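Local atomic coordinates of antigen 43 (PDB entry 4KH3), a protein that mediates clumping of Escherichia coli cells, as a self-associating autotransporter whose passenger domain joins cells by a Velcro-like mechanism. Residues N208-N213 and D225-I230; K246-A251 and A265-T270; G252-D257 and A271-G276; G298-V303 and G317-I322. All blocks are in the same frame, centred on the assembly; numbering follows the deposited sequence.

Along the chain, each contact joins two successive turns of a right-handed parallel beta-helix. Interaction 1 comes first, closing one turn by setting 225-230 beside 208-213. Interactions 2 and 3 follow in series with it but cross each other: 246-251 runs straight into 252-257, and 265-270 into 271-276, so one pair of turns is zipped first along one face and then round the corner onto the next. After 271-276 the chain makes an antiparallel excursion through strand 281-286, then rejoins the helix at strand 300-303, beside 265-269; interaction 4 closes the turn after that. Strands 227-230 and 246-249 link interactions 1 and 2 side by side; strands 265-269 and 300-303 link interactions 2 and 4.

Interaction 1: N208-N213 and D225-I230; sequences NQYVHN and DGWQVI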
loop_
_atom_site.group_PDB
_atom_site.type_symbol
_atom_site.label_atom_id
_atom_site.label_comp_id
_atom_site.label_asym_id
_atom_site.label_seq_id
_atom_site.Cartn_x
_atom_site.Cartn_y
_atom_site.Cartn_z
ATOM N N ASN A 208 -0.648 -1.772 -9.405
ATOM C CA ASN A 208 -0.905 -0.600 -8.572
ATOM C C ASN A 208 -1.444 0.562 -9.377
ATOM O O ASN A 208 -1.021 0.793 -10.515
ATOM C CB ASN A 208 0.379 -0.152 -7.875
ATOM C CG ASN A 208 0.965 -1.229 -6.968
ATOM O OD1 ASN A 208 0.305 -2.211 -6.629
ATOM N ND2 ASN A 208 2.200 -1.032 -6.556
ATOM N N GLN A 209 -2.380 1.292 -8.786
ATOM C CA GLN A 209 -2.826 2.549 -9.356
ATOM C C GLN A 209 -2.763 3.646 -8.290
ATOM O O GLN A 209 -3.346 3.513 -7.203
ATOM C CB GLN A 209 -4.238 2.424 -9.909
ATOM C CG GLN A 209 -4.793 3.745 -10.400
ATOM C CD GLN A 209 -6.274 3.683 -10.714
ATOM O OE1 GLN A 209 -7.110 3.513 -9.821
ATOM N NE2 GLN A 209 -6.603 3.819 -11.986
ATOM N N TYR A 210 -2.032 4.713 -8.604
ATOM C CA TYR A 210 -1.870 5.848 -7.704
ATOM C C TYR A 210 -2.596 7.057 -8.274
ATOM O O TYR A 210 -2.249 7.579 -9.336
ATOM C CB TYR A 210 -0.396 6.197 -7.507
ATOM C CG TYR A 210 0.474 5.034 -7.113
ATOM C CD1 TYR A 210 0.594 4.651 -5.792
ATOM C CD2 TYR A 210 1.207 4.341 -8.060
ATOM C CE1 TYR A 210 1.405 3.597 -5.422
ATOM C CE2 TYR A 210 2.027 3.285 -7.705
ATOM C CZ TYR A 210 2.116 2.911 -6.382
ATOM O OH TYR A 210 2.921 1.848 -6.009
ATOM N N VAL A 211 -3.617 7.493 -7.556
ATOM C CA VAL A 211 -4.404 8.627 -7.974
ATOM C C VAL A 211 -3.929 9.832 -7.191
ATOM O O VAL A 211 -4.116 9.916 -5.971
ATOM C CB VAL A 211 -5.883 8.393 -7.706
ATOM C CG1 VAL A 211 -6.694 9.579 -8.212
ATOM C CG2 VAL A 211 -6.317 7.069 -8.362
ATOM N N HIS A 212 -3.288 10.749 -7.903
ATOM C CA HIS A 212 -2.735 11.940 -7.297
ATOM C C HIS A 212 -3.766 13.057 -7.192
ATOM O O HIS A 212 -4.877 12.954 -7.719
ATOM C CB HIS A 212 -1.504 12.397 -8.078
ATOM C CG HIS A 212 -0.306 11.532 -7.854
ATOM N ND1 HIS A 212 0.897 12.024 -7.392
ATOM C CD2 HIS A 212 -0.130 10.196 -7.996
ATOM C CE1 HIS A 212 1.761 11.034 -7.278
ATOM N NE2 HIS A 212 1.164 9.913 -7.639
ATOM N N ASN A 213 -3.384 14.104 -6.470
ATOM C CA ASN A 213 -4.175 15.315 -6.321
ATOM C C ASN A 213 -4.708 15.810 -7.676
ATOM O O ASN A 213 -3.942 16.004 -8.624
ATOM C CB ASN A 213 -3.294 16.379 -5.647
ATOM C CG ASN A 213 -3.993 17.708 -5.490
ATOM O OD1 ASN A 213 -5.205 17.772 -5.292
ATOM N ND2 ASN A 213 -3.227 18.784 -5.579
ATOM N N ASP A 225 -4.025 -9.001 -4.704
ATOM C CA ASP A 225 -2.755 -8.279 -4.579
ATOM C C ASP A 225 -2.735 -6.918 -5.261
ATOM O O ASP A 225 -1.714 -6.228 -5.230
ATOM C CB ASP A 225 -1.574 -9.132 -5.062
ATOM C CG ASP A 225 -1.385 -10.369 -4.223
ATOM O OD1 ASP A 225 -1.555 -10.275 -2.987
ATOM O OD2 ASP A 225 -1.084 -11.435 -4.794
ATOM N N GLY A 226 -3.853 -6.542 -5.884
ATOM C CA GLY A 226 -3.996 -5.215 -6.442
ATOM C C GLY A 226 -4.013 -4.151 -5.352
ATOM O O GLY A 226 -4.383 -4.405 -4.206
ATOM N N TRP A 227 -3.631 -2.943 -5.720
ATOM C CA TRP A 227 -3.535 -1.862 -4.767
ATOM C C TRP A 227 -3.953 -0.548 -5.433
ATOM O O TRP A 227 -3.261 -0.056 -6.331
ATOM C CB TRP A 227 -2.094 -1.782 -4.273
ATOM C CG TRP A 227 -1.870 -0.897 -3.065
ATOM C CD1 TRP A 227 -2.778 -0.570 -2.102
ATOM C CD2 TRP A 227 -0.650 -0.229 -2.708
ATOM N NE1 TRP A 227 -2.202 0.259 -1.169
ATOM C CE2 TRP A 227 -0.891 0.472 -1.508
ATOM C CE3 TRP A 227 0.626 -0.170 -3.280
ATOM C CZ2 TRP A 227 0.090 1.234 -0.869
ATOM C CZ3 TRP A 227 1.612 0.588 -2.642
ATOM C CH2 TRP A 227 1.336 1.276 -1.449
ATOM N N GLN A 228 -5.097 0.004 -5.028
ATOM C CA GLN A 228 -5.483 1.334 -5.490
ATOM C C GLN A 228 -5.233 2.353 -4.381
ATOM O O GLN A 228 -5.726 2.193 -3.273
ATOM C CB GLN A 228 -6.949 1.387 -5.930
ATOM C CG GLN A 228 -7.342 2.764 -6.441
ATOM C CD GLN A 228 -8.792 2.867 -6.832
ATOM O OE1 GLN A 228 -9.652 2.198 -6.255
ATOM N NE2 GLN A 228 -9.081 3.721 -7.814
ATOM N N VAL A 229 -4.456 3.391 -4.680
ATOM C CA VAL A 229 -4.078 4.372 -3.668
ATOM C C VAL A 229 -4.637 5.726 -4.043
ATOM O O VAL A 229 -4.319 6.262 -5.111
ATOM C CB VAL A 229 -2.548 4.500 -3.527
ATOM C CG1 VAL A 229 -2.198 5.593 -2.527
ATOM C CG2 VAL A 229 -1.945 3.185 -3.098
ATOM N N ILE A 230 -5.483 6.275 -3.175
ATOM C CA ILE A 230 -6.023 7.610 -3.399
ATOM C C ILE A 230 -5.315 8.614 -2.499
ATOM O O ILE A 230 -5.535 8.644 -1.283
ATOM C CB ILE A 230 -7.527 7.656 -3.154
ATOM C CG1 ILE A 230 -8.208 6.448 -3.817
ATOM C CG2 ILE A 230 -8.102 8.934 -3.711
ATOM C CD1 ILE A 230 -8.039 6.423 -5.313
#
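Tyr210 and Trp227 meet because their first torsions differ: Tyr210 CG stands anti to its carbonyl carbon (chi1 -51°), whereas Trp227 CG stands anti to its backbone N (chi1 -168°). The tyrosine ring therefore leans across to the next strand and turns its edge toward the face of the indole, an offset edge-to-face pair with planes 76° apart. Tyr210 CE1 comes within 4.1 Å of Trp227 CZ3, and Tyr210 CD1 within 3.9 Å of Val229 CB, a compact branched neighbour met obliquely. Asn208 also borders the indole. These residues form the outer face of two adjacent parallel strands in the right-handed beta-helix expected of an autotransporter passenger domain; residues alternate, and Gln209, Val211, Gln228 and Ile230 point into the core. There the two glutamine side chains run alongside each other, fully stretched, and Gln228 NE2 makes a weak bond of 2.8 Å to Gln209 OE1. Their amides are satisfied mainly by other groups inside the coil: Gln193 and Thr220 hold Gln209, and Thr239 holds Gln228, so the polar ends of these buried side chains have partners. Beside them Val211 CG2 touches Ile230 CD1 at 3.6 Å, aliphatic branches suited to the buried inner face. Between the two faces runs the main chain: Gln209 N to Trp227 O (2.9 Å), Val229 N to Gln209 O (2.8 Å) and Val211 N to Val229 O (2.8 Å).

Interaction 2: K246-A251 and A265-T270; sequences KLQVNA and ALVTST
The amide of Gln248 has Val267 CG1 over one face, 4.0 Å from CD and displaced toward the side between CG and OE1. Trp227 NE1, a weak donor to OE1, approaches from the other side of the amide plane. At the NE2 edge, nearly in plane, lies Asn250 OD1, a weak bond of 3.5 Å. A branched Val267 suits this outer face: while CG1 meets the glutamine, its CG2 packs 3.8 Å from Lys246 CD, so the aliphatic part of the lysine is used and its charged end continues past.

Main-chain bonds tie Leu247 N to Ala265 O, Val267 N to Leu247 O, and Val249 N to Val267 O. The pattern then changes. Ser269 N lies 4.3 Å from Val249 O, and the Thr268 hydroxyl bonds to that oxygen instead at 2.8 Å, in the carbonyl plane on a lone pair; OG1 anti to the backbone N (chi1 -166°) puts it there. A water, 2.9 Å away, donates to Val249 O too and bridges to Ser269 OG.

On the inner face of the parallel beta-helix, Leu247 CD2 meets Leu266 CD1 at 4.0 Å; Leu247 packs against Val258 of strand 254-260 and Leu266 against Val274 of strand 273-278, while strands 227-230 and 300-303 flank the pair.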
loop_
_atom_site.group_PDB
_atom_site.type_symbol
_atom_site.label_atom_id
_atom_site.label_comp_id
_atom_site.label_asym_id
_atom_site.label_seq_id
_atom_site.Cartn_x
_atom_site.Cartn_y
_atom_site.Cartn_z
ATOM N N LYS A 246 -6.556 -4.401 -2.310
ATOM C CA LYS A 246 -6.568 -3.377 -1.282
ATOM C C LYS A 246 -6.847 -2.005 -1.858
ATOM O O LYS A 246 -6.191 -1.572 -2.813
ATOM C CB LYS A 246 -5.247 -3.361 -0.520
ATOM C CG LYS A 246 -5.098 -2.180 0.430
ATOM C CD LYS A 246 -3.700 -2.151 1.040
ATOM C CE LYS A 246 -3.415 -3.425 1.817
ATOM N NZ LYS A 246 -2.070 -3.433 2.475
ATOM N N LEU A 247 -7.828 -1.323 -1.275
ATOM C CA LEU A 247 -8.029 0.085 -1.562
ATOM C C LEU A 247 -7.526 0.897 -0.379
ATOM O O LEU A 247 -7.860 0.618 0.760
ATOM C CB LEU A 247 -9.500 0.383 -1.811
ATOM C CG LEU A 247 -9.792 1.881 -1.797
ATOM C CD1 LEU A 247 -9.069 2.570 -2.965
ATOM C CD2 LEU A 247 -11.286 2.104 -1.846
ATOM N N GLN A 248 -6.710 1.897 -0.656
ATOM C CA GLN A 248 -6.168 2.752 0.379
ATOM C C GLN A 248 -6.494 4.216 0.065
ATOM O O GLN A 248 -6.109 4.749 -0.990
ATOM C CB GLN A 248 -4.659 2.548 0.481
ATOM C CG GLN A 248 -3.978 3.446 1.497
ATOM C CD GLN A 248 -2.528 3.054 1.740
ATOM O OE1 GLN A 248 -2.166 1.866 1.729
ATOM N NE2 GLN A 248 -1.687 4.053 1.952
ATOM N N VAL A 249 -7.218 4.856 0.977
ATOM C CA VAL A 249 -7.623 6.248 0.797
ATOM C C VAL A 249 -6.969 7.103 1.863
ATOM O O VAL A 249 -7.320 7.002 3.031
ATOM C CB VAL A 249 -9.149 6.406 0.882
ATOM C CG1 VAL A 249 -9.553 7.817 0.513
ATOM C CG2 VAL A 249 -9.834 5.411 -0.044
ATOM N N ASN A 250 -5.993 7.919 1.469
ATOM C CA ASN A 250 -5.286 8.761 2.424
ATOM C C ASN A 250 -6.159 9.896 2.910
ATOM O O ASN A 250 -7.223 10.175 2.337
ATOM C CB ASN A 250 -4.039 9.383 1.802
ATOM C CG ASN A 250 -3.005 8.372 1.431
ATOM O OD1 ASN A 250 -3.052 7.229 1.883
ATOM N ND2 ASN A 250 -2.042 8.786 0.612
ATOM N N ALA A 251 -5.668 10.567 3.945
ATOM C CA ALA A 251 -6.256 11.806 4.426
ATOM C C ALA A 251 -6.519 12.770 3.271
ATOM O O ALA A 251 -5.639 13.013 2.451
ATOM C CB ALA A 251 -5.334 12.444 5.438
ATOM N N ALA A 265 -9.540 -5.605 1.217
ATOM C CA ALA A 265 -8.888 -4.778 2.228
ATOM C C ALA A 265 -9.136 -3.290 2.000
ATOM O O ALA A 265 -8.898 -2.768 0.904
ATOM C CB ALA A 265 -7.404 -5.049 2.243
ATOM N N LEU A 266 -9.611 -2.608 3.041
ATOM C CA LEU A 266 -9.747 -1.149 3.004
ATOM C C LEU A 266 -8.809 -0.541 4.027
ATOM O O LEU A 266 -8.851 -0.877 5.213
ATOM C CB LEU A 266 -11.189 -0.711 3.282
ATOM C CG LEU A 266 -11.488 0.786 3.442
ATOM C CD1 LEU A 266 -11.324 1.533 2.127
ATOM C CD2 LEU A 266 -12.886 1.007 4.016
ATOM N N VAL A 267 -7.938 0.338 3.559
ATOM C CA VAL A 267 -6.993 1.018 4.431
ATOM C C VAL A 267 -7.274 2.511 4.373
ATOM O O VAL A 267 -7.174 3.135 3.314
ATOM C CB VAL A 267 -5.561 0.727 3.992
ATOM C CG1 VAL A 267 -4.578 1.553 4.797
ATOM C CG2 VAL A 267 -5.275 -0.750 4.151
ATOM N N THR A 268 -7.666 3.082 5.503
ATOM C CA THR A 268 -8.017 4.494 5.517
ATOM C C THR A 268 -8.069 5.050 6.945
ATOM O O THR A 268 -7.656 4.391 7.901
ATOM C CB THR A 268 -9.350 4.734 4.771
ATOM O OG1 THR A 268 -9.521 6.127 4.508
ATOM C CG2 THR A 268 -10.537 4.197 5.564
ATOM N N SER A 269 -8.563 6.274 7.083
ATOM C CA SER A 269 -8.684 6.881 8.396
ATOM C C SER A 269 -9.864 7.828 8.384
ATOM O O SER A 269 -10.539 7.993 7.360
ATOM C CB SER A 269 -7.410 7.645 8.752
ATOM O OG SER A 269 -7.314 8.816 7.958
ATOM N N THR A 270 -10.099 8.473 9.518
ATOM C CA THR A 270 -11.271 9.321 9.667
ATOM C C THR A 270 -11.055 10.650 8.963
ATOM O O THR A 270 -11.969 11.454 8.847
ATOM C CB THR A 270 -11.634 9.510 11.151
ATOM O OG1 THR A 270 -10.444 9.771 11.895
ATOM C CG2 THR A 270 -12.257 8.243 11.709
HETATM O O HOH W 1 -6.363 7.934 5.560
#

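Interaction 3: G252-D257 and A271-G276; sequences GGKASD and AATVTG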
loop_
_atom_site.group_PDB
_atom_site.type_symbol
_atom_site.label_atom_id
_atom_site.label_comp_id
_atom_site.label_asym_id
_atom_site.label_seq_id
_atom_site.Cartn_x
_atom_site.Cartn_y
_atom_site.Cartn_z
ATOM N N GLY A 252 -7.735 13.305 3.206
ATOM C CA GLY A 252 -8.114 14.231 2.150
ATOM C C GLY A 252 -8.348 13.588 0.795
ATOM O O GLY A 252 -8.537 14.288 -0.196
ATOM N N GLY A 253 -8.308 12.259 0.735
ATOM C CA GLY A 253 -8.632 11.561 -0.495
ATOM C C GLY A 253 -10.102 11.199 -0.485
ATOM O O GLY A 253 -10.735 11.190 0.569
ATOM N N LYS A 254 -10.660 10.896 -1.648
ATOM C CA LYS A 254 -12.070 10.532 -1.709
ATOM C C LYS A 254 -12.314 9.291 -2.570
ATOM O O LYS A 254 -11.724 9.137 -3.639
ATOM C CB LYS A 254 -12.906 11.712 -2.218
ATOM C CG LYS A 254 -14.380 11.398 -2.299
ATOM C CD LYS A 254 -15.208 12.587 -2.753
ATOM C CE LYS A 254 -16.700 12.259 -2.643
ATOM N NZ LYS A 254 -17.546 13.309 -3.275
ATOM N N ALA A 255 -13.177 8.405 -2.085
ATOM C CA ALA A 255 -13.611 7.247 -2.846
ATOM C C ALA A 255 -15.083 7.007 -2.562
ATOM O O ALA A 255 -15.462 6.762 -1.426
ATOM C CB ALA A 255 -12.805 6.015 -2.468
ATOM N N SER A 256 -15.906 7.073 -3.599
ATOM C CA SER A 256 -17.323 6.809 -3.468
ATOM C C SER A 256 -17.721 5.581 -4.283
ATOM O O SER A 256 -17.019 5.202 -5.232
ATOM C CB SER A 256 -18.125 8.021 -3.915
ATOM O OG SER A 256 -17.648 8.526 -5.150
ATOM N N ASP A 257 -18.844 4.970 -3.895
ATOM C CA ASP A 257 -19.379 3.790 -4.561
ATOM C C ASP A 257 -18.364 2.659 -4.555
ATOM O O ASP A 257 -18.148 1.971 -5.561
ATOM C CB ASP A 257 -19.842 4.119 -5.974
ATOM C CG ASP A 257 -21.144 4.887 -5.986
ATOM O OD1 ASP A 257 -22.056 4.507 -5.226
ATOM O OD2 ASP A 257 -21.255 5.873 -6.742
ATOM N N ALA A 271 -9.840 10.871 8.475
ATOM C CA ALA A 271 -9.529 12.077 7.708
ATOM C C ALA A 271 -9.771 11.890 6.202
ATOM O O ALA A 271 -9.519 12.796 5.410
ATOM C CB ALA A 271 -8.082 12.522 7.967
ATOM N N ALA A 272 -10.259 10.718 5.811
ATOM C CA ALA A 272 -10.564 10.453 4.401
ATOM C C ALA A 272 -12.069 10.385 4.172
ATOM O O ALA A 272 -12.852 10.330 5.123
ATOM C CB ALA A 272 -9.898 9.151 3.941
ATOM N N THR A 273 -12.473 10.386 2.908
ATOM C CA THR A 273 -13.878 10.200 2.558
ATOM C C THR A 273 -14.059 8.911 1.764
ATOM O O THR A 273 -13.511 8.763 0.674
ATOM C CB THR A 273 -14.401 11.352 1.714
ATOM O OG1 THR A 273 -14.152 12.582 2.402
ATOM C CG2 THR A 273 -15.904 11.182 1.464
ATOM N N VAL A 274 -14.812 7.967 2.318
ATOM C CA VAL A 274 -15.019 6.682 1.669
ATOM C C VAL A 274 -16.465 6.252 1.870
ATOM O O VAL A 274 -16.927 6.164 2.999
ATOM C CB VAL A 274 -14.074 5.598 2.259
ATOM C CG1 VAL A 274 -14.160 4.318 1.460
ATOM C CG2 VAL A 274 -12.636 6.094 2.303
ATOM N N THR A 275 -17.193 6.017 0.780
ATOM C CA THR A 275 -18.555 5.486 0.886
ATOM C C THR A 275 -18.764 4.275 -0.032
ATOM O O THR A 275 -18.185 4.197 -1.121
ATOM C CB THR A 275 -19.627 6.556 0.570
ATOM O OG1 THR A 275 -19.455 7.029 -0.769
ATOM C CG2 THR A 275 -19.533 7.730 1.529
ATOM N N GLY A 276 -19.585 3.328 0.419
ATOM C CA GLY A 276 -19.981 2.216 -0.424
ATOM C C GLY A 276 -20.735 1.120 0.298
ATOM O O GLY A 276 -21.506 1.376 1.226
HETATM O O HOH W 2 -11.475 13.668 2.252
#
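Gly252 opens this contact by donating its backbone N to Ala271 O at 2.9 Å, the donor standing above the carbonyl plane. Its phi of 74° is one glycine adopts easily, which suits the bend where one face of the parallel beta-helix gives way to the next. Gly253 O then accepts Thr273 N (3.0 Å) and also a water that bridges to Thr273 OG1. That hydroxyl can hold the water because it is turned back beside its own backbone N (chi1 -54°), the same Thr273 N that donates to Gly253 O.

At Lys254 the strand proper begins. Its CG lies 4.0 Å from Thr273 CB, the two side chains alongside each other and pointing the same way, but the extended lysine carries its ammonium away from the threonine, fitting an exposed place. Ala255 points to the opposite face, into the core, where Val274 lies next to it and both touch Val249; its small methyl suits a buried place beside these larger valines. The main chain of Ala255 is gripped at both ends, N to Thr273 O (2.8 Å) and O from Thr275 N (2.9 Å), while Val274 CA brings a C-H to the same Ala255 oxygen at 3.1 Å.

Ser256 follows, its CA 3.4 Å from Thr275 OG1, a van der Waals approach to the hydroxyl of the neighbouring turn. Asp257 then takes a left-handed backbone conformation (phi 58°) and the chain turns its corner; Asp257 N still lies 3.0 Å from Thr275 O, yet its N-H points too far aside to make a hydrogen bond.

Interaction 4: G298-V303 and G317-I322; sequences GGRLDV and GGTLDI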
loop_
_atom_site.group_PDB
_atom_site.type_symbol
_atom_site.label_atom_id
_atom_site.label_comp_id
_atom_site.label_asym_id
_atom_site.label_seq_id
_atom_site.Cartn_x
_atom_site.Cartn_y
_atom_site.Cartn_z
ATOM N N GLY A 298 -5.567 -7.220 5.776
ATOM C CA GLY A 298 -4.716 -6.070 5.573
ATOM C C GLY A 298 -5.483 -4.772 5.697
ATOM O O GLY A 298 -4.874 -3.702 5.728
ATOM N N GLY A 299 -6.813 -4.862 5.769
ATOM C CA GLY A 299 -7.634 -3.687 6.018
ATOM C C GLY A 299 -7.219 -2.999 7.311
ATOM O O GLY A 299 -6.723 -3.640 8.247
ATOM N N ARG A 300 -7.400 -1.686 7.364
ATOM C CA ARG A 300 -7.018 -0.923 8.541
ATOM C C ARG A 300 -7.730 0.419 8.583
ATOM O O ARG A 300 -7.837 1.101 7.562
ATOM C CB ARG A 300 -5.511 -0.708 8.572
ATOM C CG ARG A 300 -5.024 0.055 9.805
ATOM C CD ARG A 300 -3.505 0.227 9.777
ATOM N NE ARG A 300 -3.036 1.075 10.860
ATOM C CZ ARG A 300 -2.023 0.766 11.663
ATOM N NH1 ARG A 300 -1.361 -0.370 11.487
ATOM N NH2 ARG A 300 -1.673 1.595 12.640
ATOM N N LEU A 301 -8.231 0.777 9.762
ATOM C CA LEU A 301 -8.884 2.066 9.983
ATOM C C LEU A 301 -8.222 2.770 11.152
ATOM O O LEU A 301 -8.167 2.230 12.254
ATOM C CB LEU A 301 -10.374 1.885 10.288
ATOM C CG LEU A 301 -11.121 3.180 10.653
ATOM C CD1 LEU A 301 -11.150 4.160 9.485
ATOM C CD2 LEU A 301 -12.535 2.869 11.111
ATOM N N ASP A 302 -7.694 3.960 10.906
ATOM C CA ASP A 302 -7.140 4.772 11.978
ATOM C C ASP A 302 -8.202 5.771 12.402
ATOM O O ASP A 302 -8.669 6.568 11.590
ATOM C CB ASP A 302 -5.890 5.525 11.520
ATOM C CG ASP A 302 -4.741 4.597 11.155
ATOM O OD1 ASP A 302 -4.759 3.420 11.556
ATOM O OD2 ASP A 302 -3.810 5.051 10.469
ATOM N N VAL A 303 -8.600 5.712 13.667
ATOM C CA VAL A 303 -9.527 6.698 14.202
ATOM C C VAL A 303 -8.723 7.781 14.910
ATOM O O VAL A 303 -8.140 7.564 15.969
ATOM C CB VAL A 303 -10.597 6.058 15.114
ATOM C CG1 VAL A 303 -11.540 7.109 15.664
ATOM C CG2 VAL A 303 -11.378 5.022 14.325
ATOM N N GLY A 317 -6.813 -10.418 9.975
ATOM C CA GLY A 317 -5.894 -9.574 9.242
ATOM C C GLY A 317 -6.314 -8.115 9.234
ATOM O O GLY A 317 -5.628 -7.266 8.663
ATOM N N GLY A 318 -7.447 -7.819 9.864
ATOM C CA GLY A 318 -7.883 -6.445 10.023
ATOM C C GLY A 318 -7.244 -5.743 11.213
ATOM O O GLY A 318 -6.948 -6.367 12.240
ATOM N N THR A 319 -7.019 -4.441 11.072
ATOM C CA THR A 319 -6.469 -3.634 12.153
ATOM C C THR A 319 -7.309 -2.391 12.428
ATOM O O THR A 319 -7.602 -1.611 11.517
ATOM C CB THR A 319 -5.030 -3.192 11.861
ATOM O OG1 THR A 319 -4.190 -4.343 11.791
ATOM C CG2 THR A 319 -4.521 -2.293 12.966
ATOM N N LEU A 320 -7.709 -2.222 13.684
ATOM C CA LEU A 320 -8.365 -0.994 14.118
ATOM C C LEU A 320 -7.458 -0.259 15.090
ATOM O O LEU A 320 -7.071 -0.803 16.121
ATOM C CB LEU A 320 -9.716 -1.290 14.765
ATOM C CG LEU A 320 -10.457 -0.072 15.313
ATOM C CD1 LEU A 320 -10.693 0.951 14.210
ATOM C CD2 LEU A 320 -11.772 -0.503 15.948
ATOM N N ASP A 321 -7.109 0.971 14.742
ATOM C CA ASP A 321 -6.186 1.771 15.532
ATOM C C ASP A 321 -6.889 3.023 16.050
ATOM O O ASP A 321 -7.154 3.956 15.289
ATOM C CB ASP A 321 -4.959 2.142 14.684
ATOM C CG ASP A 321 -4.002 3.089 15.403
ATOM O OD1 ASP A 321 -4.148 3.303 16.627
ATOM O OD2 ASP A 321 -3.082 3.614 14.740
ATOM N N ILE A 322 -7.192 3.044 17.345
ATOM C CA ILE A 322 -7.843 4.208 17.938
ATOM C C ILE A 322 -6.839 5.075 18.660
ATOM O O ILE A 322 -6.281 4.680 19.680
ATOM C CB ILE A 322 -8.974 3.841 18.906
ATOM C CG1 ILE A 322 -9.956 2.879 18.242
ATOM C CG2 ILE A 322 -9.705 5.108 19.346
ATOM C CD1 ILE A 322 -9.788 1.458 18.691
HETATM O O HOH W 3 -4.440 -4.886 9.023
#
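Main-chain hydrogen bonds run the length of the contact, from Gly298 N to Gly317 O at one end to Val303 N to Asp321 O (2.8 Å) at the other, with Thr319 N to Gly299 O, Leu301 N to Thr319 O and Asp321 N to Leu301 O between. Gly298 and Gly317 both take positive phi angles that a side chain would resist, and so suit the turns leading into the strands. A water completes the polar set: it donates to Gly299 O and Gly317 O and accepts from Thr319 OG1 (2.8 Å).

Apolar contacts occupy the inner face of these two beta-helix turns. Leu320 CD1 reaches between its neighbours, 4.0 Å from Leu301 CB and 4.1 Å from Val303 CG2.

Charged groups dominate the outer face. Arg300, extended from CG to NE, uses NE to bind Asp302 OD1 at 3.0 Å on its syn lone pair, within the guanidinium plane. Its NH2 makes a weaker bridge to Asp321 OD2 (3.2 Å), the two planes nearly perpendicular at 84°, while Thr319 CG2 covers part of one guanidinium face.

Asp302 OD1 and Asp321 OD2 come within 3.6 Å, a repulsion that Arg300, and Arg323 through its salt bridge to Asp321, probably offset; the nearby arginine charges probably favour the ionised form of both aspartates.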